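Local coordinates for protein trichothecene 3-O-acetyltransferase (Gibberella zeae, PDB 2RKV) that transfers an acetyl group from acetyl-CoA to the 3-hydroxyl of trichothecene mycotoxins, as a BAHD-superfamily acetyltransferase, at residues A57-A62 / V76-V81; A285-C290 / S317-I322. All coordinates share one frame; numbering follows the deposited sequence.

Contact 1: residues A57-A62 / V76-V81; sequences AGQVKA and VPFEDV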
ATOM      1  N   ALA A  57       0.084   3.943  20.267  1.00  9.80           N
ATOM      2  CA  ALA A  57      -1.195   3.568  20.880  1.00 10.01           C
ATOM      3  C   ALA A  57      -2.263   4.659  20.728  1.00 10.05           C
ATOM      4  O   ALA A  57      -3.361   4.540  21.277  1.00 10.69           O
ATOM      5  CB  ALA A  57      -0.990   3.220  22.369  1.00 10.29           C
ATOM      6  N   GLY A  58      -1.939   5.708  19.974  1.00  9.60           N
ATOM      7  CA  GLY A  58      -2.815   6.865  19.839  1.00  9.44           C
ATOM      8  C   GLY A  58      -3.878   6.708  18.764  1.00 10.07           C
ATOM      9  O   GLY A  58      -4.066   5.620  18.208  1.00  9.47           O
ATOM     10  N   GLN A  59      -4.557   7.813  18.469  1.00 10.31           N
ATOM     11  CA  GLN A  59      -5.596   7.866  17.440  1.00 11.67           C
ATOM     12  C   GLN A  59      -5.364   9.108  16.590  1.00 11.64           C
ATOM     13  O   GLN A  59      -4.754  10.079  17.053  1.00 11.72           O
ATOM     14  CB  GLN A  59      -6.991   7.937  18.094  1.00 11.31           C
ATOM     15  CG  GLN A  59      -7.205   9.218  18.909  1.00 11.97           C
ATOM     16  CD  GLN A  59      -8.575   9.313  19.546  1.00 13.28           C
ATOM     17  OE1 GLN A  59      -9.600   9.232  18.860  1.00 14.09           O
ATOM     18  NE2 GLN A  59      -8.600   9.527  20.860  1.00 13.26           N
ATOM     19  N   VAL A  60      -5.873   9.088  15.361  1.00 11.95           N
ATOM     20  CA  VAL A  60      -5.820  10.255  14.484  1.00 12.29           C
ATOM     21  C   VAL A  60      -7.102  11.055  14.691  1.00 12.90           C
ATOM     22  O   VAL A  60      -8.205  10.523  14.508  1.00 12.88           O
ATOM     23  CB  VAL A  60      -5.666   9.822  12.998  1.00 12.32           C
ATOM     24  CG1 VAL A  60      -5.785  11.027  12.056  1.00 12.34           C
ATOM     25  CG2 VAL A  60      -4.337   9.084  12.789  1.00 12.32           C
ATOM     26  N   LYS A  61      -6.963  12.321  15.089  1.00 13.30           N
ATOM     27  CA  LYS A  61      -8.125  13.158  15.393  1.00 14.01           C
ATOM     28  C   LYS A  61      -8.066  14.507  14.692  1.00 13.75           C
ATOM     29  O   LYS A  61      -7.092  15.247  14.842  1.00 12.97           O
ATOM     30  CB  LYS A  61      -8.275  13.357  16.901  1.00 14.67           C
ATOM     31  CG  LYS A  61      -9.600  13.974  17.284  1.00 17.35           C
ATOM     32  CD  LYS A  61     -10.222  13.261  18.479  1.00 22.77           C
ATOM     33  CE  LYS A  61     -11.692  13.643  18.636  1.00 25.39           C
ATOM     34  NZ  LYS A  61     -12.553  13.107  17.530  1.00 28.48           N
ATOM     35  N   ALA A  62      -9.117  14.810  13.925  1.00 13.79           N
ATOM     36  CA  ALA A  62      -9.225  16.078  13.217  1.00 13.73           C
ATOM     37  C   ALA A  62      -9.798  17.158  14.121  1.00 14.10           C
ATOM     38  O   ALA A  62     -10.606  16.877  15.012  1.00 14.38           O
ATOM     39  CB  ALA A  62     -10.091  15.911  11.962  1.00 13.94           C
ATOM     40  N   VAL A  76      -3.105  11.799  18.735  1.00  9.55           N
ATOM     41  CA  VAL A  76      -3.340  12.169  20.132  1.00  9.90           C
ATOM     42  C   VAL A  76      -3.626  10.901  20.946  1.00 10.32           C
ATOM     43  O   VAL A  76      -3.893   9.851  20.380  1.00 10.57           O
ATOM     44  CB  VAL A  76      -4.505  13.198  20.258  1.00  9.91           C
ATOM     45  CG1 VAL A  76      -4.139  14.494  19.559  1.00  9.64           C
ATOM     46  CG2 VAL A  76      -5.812  12.637  19.685  1.00 10.63           C
ATOM     47  N   PRO A  77      -3.541  10.984  22.282  1.00 10.50           N
ATOM     48  CA  PRO A  77      -3.767   9.768  23.068  1.00 10.77           C
ATOM     49  C   PRO A  77      -5.124   9.094  22.812  1.00 11.14           C
ATOM     50  O   PRO A  77      -6.099   9.749  22.422  1.00 10.74           O
ATOM     51  CB  PRO A  77      -3.645  10.256  24.516  1.00 11.06           C
ATOM     52  CG  PRO A  77      -2.763  11.474  24.426  1.00 11.16           C
ATOM     53  CD  PRO A  77      -3.192  12.138  23.133  1.00 10.84           C
ATOM     54  N   PHE A  78      -5.152   7.780  23.003  1.00 11.60           N
ATOM     55  CA  PHE A  78      -6.360   6.984  22.783  1.00 12.49           C
ATOM     56  C   PHE A  78      -6.449   5.926  23.877  1.00 13.15           C
ATOM     57  O   PHE A  78      -7.180   6.112  24.850  1.00 14.06           O
ATOM     58  CB  PHE A  78      -6.354   6.374  21.379  1.00 12.55           C
ATOM     59  CG  PHE A  78      -7.567   5.531  21.064  1.00 13.29           C
ATOM     60  CD1 PHE A  78      -7.413   4.270  20.497  1.00 13.98           C
ATOM     61  CD2 PHE A  78      -8.853   5.998  21.332  1.00 15.03           C
ATOM     62  CE1 PHE A  78      -8.521   3.479  20.192  1.00 14.45           C
ATOM     63  CE2 PHE A  78      -9.979   5.208  21.035  1.00 15.42           C
ATOM     64  CZ  PHE A  78      -9.808   3.952  20.462  1.00 14.39           C
ATOM     65  N   GLU A  79      -5.692   4.839  23.742  1.00 13.45           N
ATOM     66  CA  GLU A  79      -5.653   3.795  24.768  1.00 14.31           C
ATOM     67  C   GLU A  79      -4.206   3.488  25.177  1.00 13.87           C
ATOM     68  O   GLU A  79      -3.271   3.973  24.534  1.00 13.59           O
ATOM     69  CB  GLU A  79      -6.437   2.557  24.302  1.00 14.19           C
ATOM     70  CG  GLU A  79      -7.933   2.864  24.196  1.00 16.17           C
ATOM     71  CD  GLU A  79      -8.791   1.699  23.726  1.00 16.60           C
ATOM     72  OE1 GLU A  79      -8.258   0.667  23.275  1.00 19.87           O
ATOM     73  OE2 GLU A  79     -10.028   1.840  23.809  1.00 21.57           O
ATOM     74  N   ASP A  80      -4.026   2.705  26.245  1.00 14.04           N
ATOM     75  CA  ASP A  80      -2.689   2.424  26.787  1.00 14.47           C
ATOM     76  C   ASP A  80      -1.776   1.702  25.795  1.00 14.27           C
ATOM     77  O   ASP A  80      -0.578   1.982  25.718  1.00 14.32           O
ATOM     78  CB  ASP A  80      -2.793   1.601  28.082  1.00 15.11           C
ATOM     79  CG  ASP A  80      -3.326   2.413  29.252  0.50 15.54           C
ATOM     80  OD1 ASP A  80      -3.361   3.660  29.170  0.50 16.96           O
ATOM     81  OD2 ASP A  80      -3.703   1.791  30.265  0.50 17.07           O
ATOM     82  N   VAL A  81      -2.360   0.768  25.049  1.00 13.89           N
ATOM     83  CA  VAL A  81      -1.640  -0.009  24.048  1.00 13.31           C
ATOM     84  C   VAL A  81      -2.455  -0.054  22.750  1.00 13.05           C
ATOM     85  O   VAL A  81      -3.671   0.185  22.776  1.00 12.61           O
ATOM     86  CB  VAL A  81      -1.357  -1.452  24.550  1.00 13.91           C
ATOM     87  CG1 VAL A  81      -0.444  -1.425  25.779  1.00 14.24           C
ATOM     88  CG2 VAL A  81      -2.663  -2.202  24.841  1.00 13.06           C
TER
HETATM   89  O   HOH W   1      -4.708   2.075  21.054  1.00 13.25           O

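Contact 2: residues A285-C290 / S317-I322; sequences APTEFC and STIGEI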
ATOM      1  N   ALA A 285      -8.233   6.042 -27.022  1.00 19.82           N
ATOM      2  CA  ALA A 285      -8.635   6.379 -25.656  1.00 19.12           C
ATOM      3  C   ALA A 285      -7.405   6.702 -24.805  1.00 18.71           C
ATOM      4  O   ALA A 285      -6.441   5.925 -24.801  1.00 18.83           O
ATOM      5  CB  ALA A 285      -9.417   5.240 -25.037  1.00 19.23           C
ATOM      6  N   PRO A 286      -7.424   7.851 -24.102  1.00 18.00           N
ATOM      7  CA  PRO A 286      -6.324   8.179 -23.187  1.00 17.33           C
ATOM      8  C   PRO A 286      -6.200   7.142 -22.079  1.00 16.68           C
ATOM      9  O   PRO A 286      -7.199   6.530 -21.681  1.00 16.78           O
ATOM     10  CB  PRO A 286      -6.737   9.536 -22.604  1.00 17.63           C
ATOM     11  CG  PRO A 286      -7.708  10.104 -23.627  1.00 18.04           C
ATOM     12  CD  PRO A 286      -8.445   8.914 -24.134  1.00 18.12           C
ATOM     13  N   THR A 287      -4.968   6.930 -21.624  1.00 15.43           N
ATOM     14  CA  THR A 287      -4.706   6.069 -20.473  1.00 14.47           C
ATOM     15  C   THR A 287      -3.641   6.708 -19.597  1.00 13.97           C
ATOM     16  O   THR A 287      -2.614   7.191 -20.093  1.00 13.36           O
ATOM     17  CB  THR A 287      -4.316   4.613 -20.863  1.00 14.73           C
ATOM     18  OG1 THR A 287      -4.042   3.848 -19.675  1.00 13.28           O
ATOM     19  CG2 THR A 287      -3.097   4.557 -21.777  1.00 13.71           C
ATOM     20  N   GLU A 288      -3.901   6.722 -18.290  1.00 13.17           N
ATOM     21  CA  GLU A 288      -2.946   7.271 -17.335  1.00 12.62           C
ATOM     22  C   GLU A 288      -2.507   6.198 -16.347  1.00 11.98           C
ATOM     23  O   GLU A 288      -3.343   5.527 -15.750  1.00 11.97           O
ATOM     24  CB  GLU A 288      -3.545   8.456 -16.585  1.00 12.37           C
ATOM     25  CG  GLU A 288      -2.530   9.196 -15.706  1.00 14.24           C
ATOM     26  CD  GLU A 288      -3.148  10.361 -14.968  1.00 16.57           C
ATOM     27  OE1 GLU A 288      -4.164  10.149 -14.271  1.00 20.29           O
ATOM     28  OE2 GLU A 288      -2.615  11.486 -15.069  1.00 18.60           O
ATOM     29  N   PHE A 289      -1.196   6.019 -16.219  1.00 11.31           N
ATOM     30  CA  PHE A 289      -0.630   5.160 -15.170  1.00 10.77           C
ATOM     31  C   PHE A 289      -0.280   6.064 -13.990  1.00 10.50           C
ATOM     32  O   PHE A 289       0.435   7.062 -14.163  1.00  9.79           O
ATOM     33  CB  PHE A 289       0.638   4.460 -15.675  1.00 10.74           C
ATOM     34  CG  PHE A 289       1.085   3.290 -14.828  1.00 10.94           C
ATOM     35  CD1 PHE A 289       0.787   1.991 -15.212  1.00 10.11           C
ATOM     36  CD2 PHE A 289       1.826   3.487 -13.651  1.00 12.28           C
ATOM     37  CE1 PHE A 289       1.219   0.889 -14.452  1.00 11.79           C
ATOM     38  CE2 PHE A 289       2.250   2.384 -12.874  1.00 11.79           C
ATOM     39  CZ  PHE A 289       1.944   1.095 -13.276  1.00 11.19           C
ATOM     40  N   CYS A 290      -0.786   5.717 -12.801  1.00 10.27           N
ATOM     41  CA  CYS A 290      -0.469   6.457 -11.584  1.00 10.91           C
ATOM     42  C   CYS A 290       0.330   5.505 -10.704  1.00 10.45           C
ATOM     43  O   CYS A 290      -0.195   4.463 -10.292  1.00 10.54           O
ATOM     44  CB  CYS A 290      -1.753   6.866 -10.851  1.00 11.39           C
ATOM     45  SG  CYS A 290      -2.946   7.819 -11.855  1.00 13.74           S
ATOM     46  N   SER A 317      -0.742   8.472 -21.940  1.00 14.68           N
ATOM     47  CA  SER A 317      -0.570   7.982 -23.307  1.00 14.98           C
ATOM     48  C   SER A 317      -1.946   7.585 -23.835  1.00 15.07           C
ATOM     49  O   SER A 317      -2.964   8.120 -23.374  1.00 15.28           O
ATOM     50  CB  SER A 317       0.415   6.801 -23.329  1.00 14.99           C
ATOM     51  OG  SER A 317       0.752   6.393 -24.656  1.00 15.18           O
ATOM     52  N   THR A 318      -1.981   6.683 -24.817  1.00 15.76           N
ATOM     53  CA  THR A 318      -3.242   6.108 -25.281  1.00 16.03           C
ATOM     54  C   THR A 318      -3.191   4.593 -25.184  1.00 16.01           C
ATOM     55  O   THR A 318      -2.116   3.988 -25.240  1.00 16.03           O
ATOM     56  CB  THR A 318      -3.595   6.519 -26.742  1.00 16.12           C
ATOM     57  OG1 THR A 318      -2.601   6.011 -27.642  1.00 17.57           O
ATOM     58  CG2 THR A 318      -3.710   8.048 -26.883  1.00 16.79           C
ATOM     59  N   ILE A 319      -4.361   3.986 -25.038  1.00 15.97           N
ATOM     60  CA  ILE A 319      -4.493   2.534 -24.954  1.00 16.41           C
ATOM     61  C   ILE A 319      -3.744   1.814 -26.089  1.00 16.01           C
ATOM     62  O   ILE A 319      -2.994   0.880 -25.845  1.00 15.45           O
ATOM     63  CB  ILE A 319      -5.994   2.149 -24.898  1.00 16.96           C
ATOM     64  CG1 ILE A 319      -6.603   2.670 -23.586  1.00 17.29           C
ATOM     65  CG2 ILE A 319      -6.202   0.652 -25.079  1.00 17.89           C
ATOM     66  CD1 ILE A 319      -6.238   1.855 -22.355  1.00 18.81           C
ATOM     67  N   GLY A 320      -3.937   2.273 -27.325  1.00 16.32           N
ATOM     68  CA  GLY A 320      -3.269   1.657 -28.476  1.00 16.21           C
ATOM     69  C   GLY A 320      -1.757   1.782 -28.449  1.00 16.10           C
ATOM     70  O   GLY A 320      -1.045   0.812 -28.741  1.00 17.12           O
ATOM     71  N   GLU A 321      -1.258   2.971 -28.102  1.00 15.71           N
ATOM     72  CA  GLU A 321       0.190   3.206 -28.066  1.00 15.42           C
ATOM     73  C   GLU A 321       0.843   2.329 -26.996  1.00 14.98           C
ATOM     74  O   GLU A 321       1.863   1.694 -27.248  1.00 14.87           O
ATOM     75  CB  GLU A 321       0.505   4.678 -27.810  1.00 15.65           C
ATOM     76  CG  GLU A 321       1.977   5.036 -28.004  1.00 17.54           C
ATOM     77  N   ILE A 322       0.238   2.288 -25.814  1.00 14.58           N
ATOM     78  CA  ILE A 322       0.776   1.468 -24.722  1.00 14.21           C
ATOM     79  C   ILE A 322       0.757  -0.023 -25.061  1.00 14.33           C
ATOM     80  O   ILE A 322       1.731  -0.728 -24.816  1.00 14.21           O
ATOM     81  CB  ILE A 322       0.068   1.764 -23.367  1.00 13.96           C
ATOM     82  CG1 ILE A 322       0.317   3.210 -22.942  1.00 13.54           C
ATOM     83  CG2 ILE A 322       0.517   0.783 -22.270  1.00 12.84           C
ATOM     84  CD1 ILE A 322       1.799   3.569 -22.721  1.00 12.94           C
TER

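Contact 1: residues A57-A62 / V76-V81
Gln59 reaches Pro77 because its CG sits between the backbone N and the carbonyl carbon (chi1 64°) and the chain then runs extended to the amide. In Phe78, CG is anti to the backbone N, which sets the ring beside the Gln59 side chain. The NE2 of Gln59 donates to the O of Pro77 at 3.0 Å, and the N-H points almost straight at the oxygen (178°). That oxygen lies in the amide plane of Gln59. The bond fixes how the amide is turned. The same NE2 is 3.6 Å from Phe78 CD2. It approaches the ring obliquely, with the amide and ring planes 57° apart. Glu79 CG lies over one face of the Phe78 ring. The carboxylate of Glu79 pairs with Arg83. On the flank of the Gln59 chain away from Phe78, Val76 CG2 packs 3.8 Å from Gln59 CG and also touches Lys61 CB. Two backbone bonds join Gln59 and Val76 in both directions. Further along, Ala57 O takes a weak bond from Glu79 N at 3.4 Å. A water bridges Ala57 O and Val81 O. The CB of Ala57 is pressed to Glu79 O at 3.2 Å. The hydrogen-bonded pair lies where strand 59-63 begins and strand 72-76 ends. These adjacent antiparallel strands form a beta hairpin in the small three-stranded sheet of the N-terminal family region.

Contact 2: residues A285-C290 / S317-I322
Pro286 and Thr318 form an antiparallel non-hydrogen-bonded pair, Thr287 and Ser317 the hydrogen-bonded pair beside it, and segment 317-322 then turns from strand into helix at Ile319. Thr287 N donates to Ser317 O and Ser317 N to Thr287 O, both at 2.9 Å. In the first of these bonds Thr287 N lies well above the carbonyl plane of Ser317. The ladder runs on into the helix, where Ile319 N donates to Ala285 O at 2.9 Å. Ala285 O also receives a CA-H contact from Thr318. Thr287 carries most of the side-chain contact. With OG1 anti to the backbone N (chi1 178°), its CG2 turns to the start of the helix, while OG1 is held by Thr373 O and Trp270 NE1. The methyl comes 3.4 Å from Thr318 C and 3.9 Å from Ile322 CG1, against the first turn of the helix. Ile319 CD1 approaches Thr287 CB at 3.7 Å, and the two side chains cross at about a right angle. Ile319 CG1 also packs on Ala285 CB at 4.1 Å. Thr318 is the N-cap residue: its OG1 accepts a weak bond from Glu321 N. Helix 261-277 adjoins Ile319 and Ile322 through Ser274, and Ile322 through Trp270, while Arg333 of helix 327-335 meets Ser317 and Ile322. Strand 286-294 lies between outermost strand 310-318 and strand 375-379 in the mixed sheet.

Contact 1 and contact 2 lie on opposite sides of the chain's centre, with their own centres about 43 Å apart and their nearest atoms about 24 Å apart. Both segments of contact 1 precede those of contact 2 in the chain. Each joins antiparallel strands near an end, but in different sheets. Neither pair of segments includes a residue of the coenzyme A or T-2 toxin pockets. Contact 2 is the more closely tied to them through its strands. Strand 286-294 runs on to Arg291, Ala292, Val293 and Asp294 in the coenzyme A pocket, and strand 310-318 starts at Gln310, Asn311 and Met312 in the toxin pocket. Ala292 and Gln310 belong to both pockets.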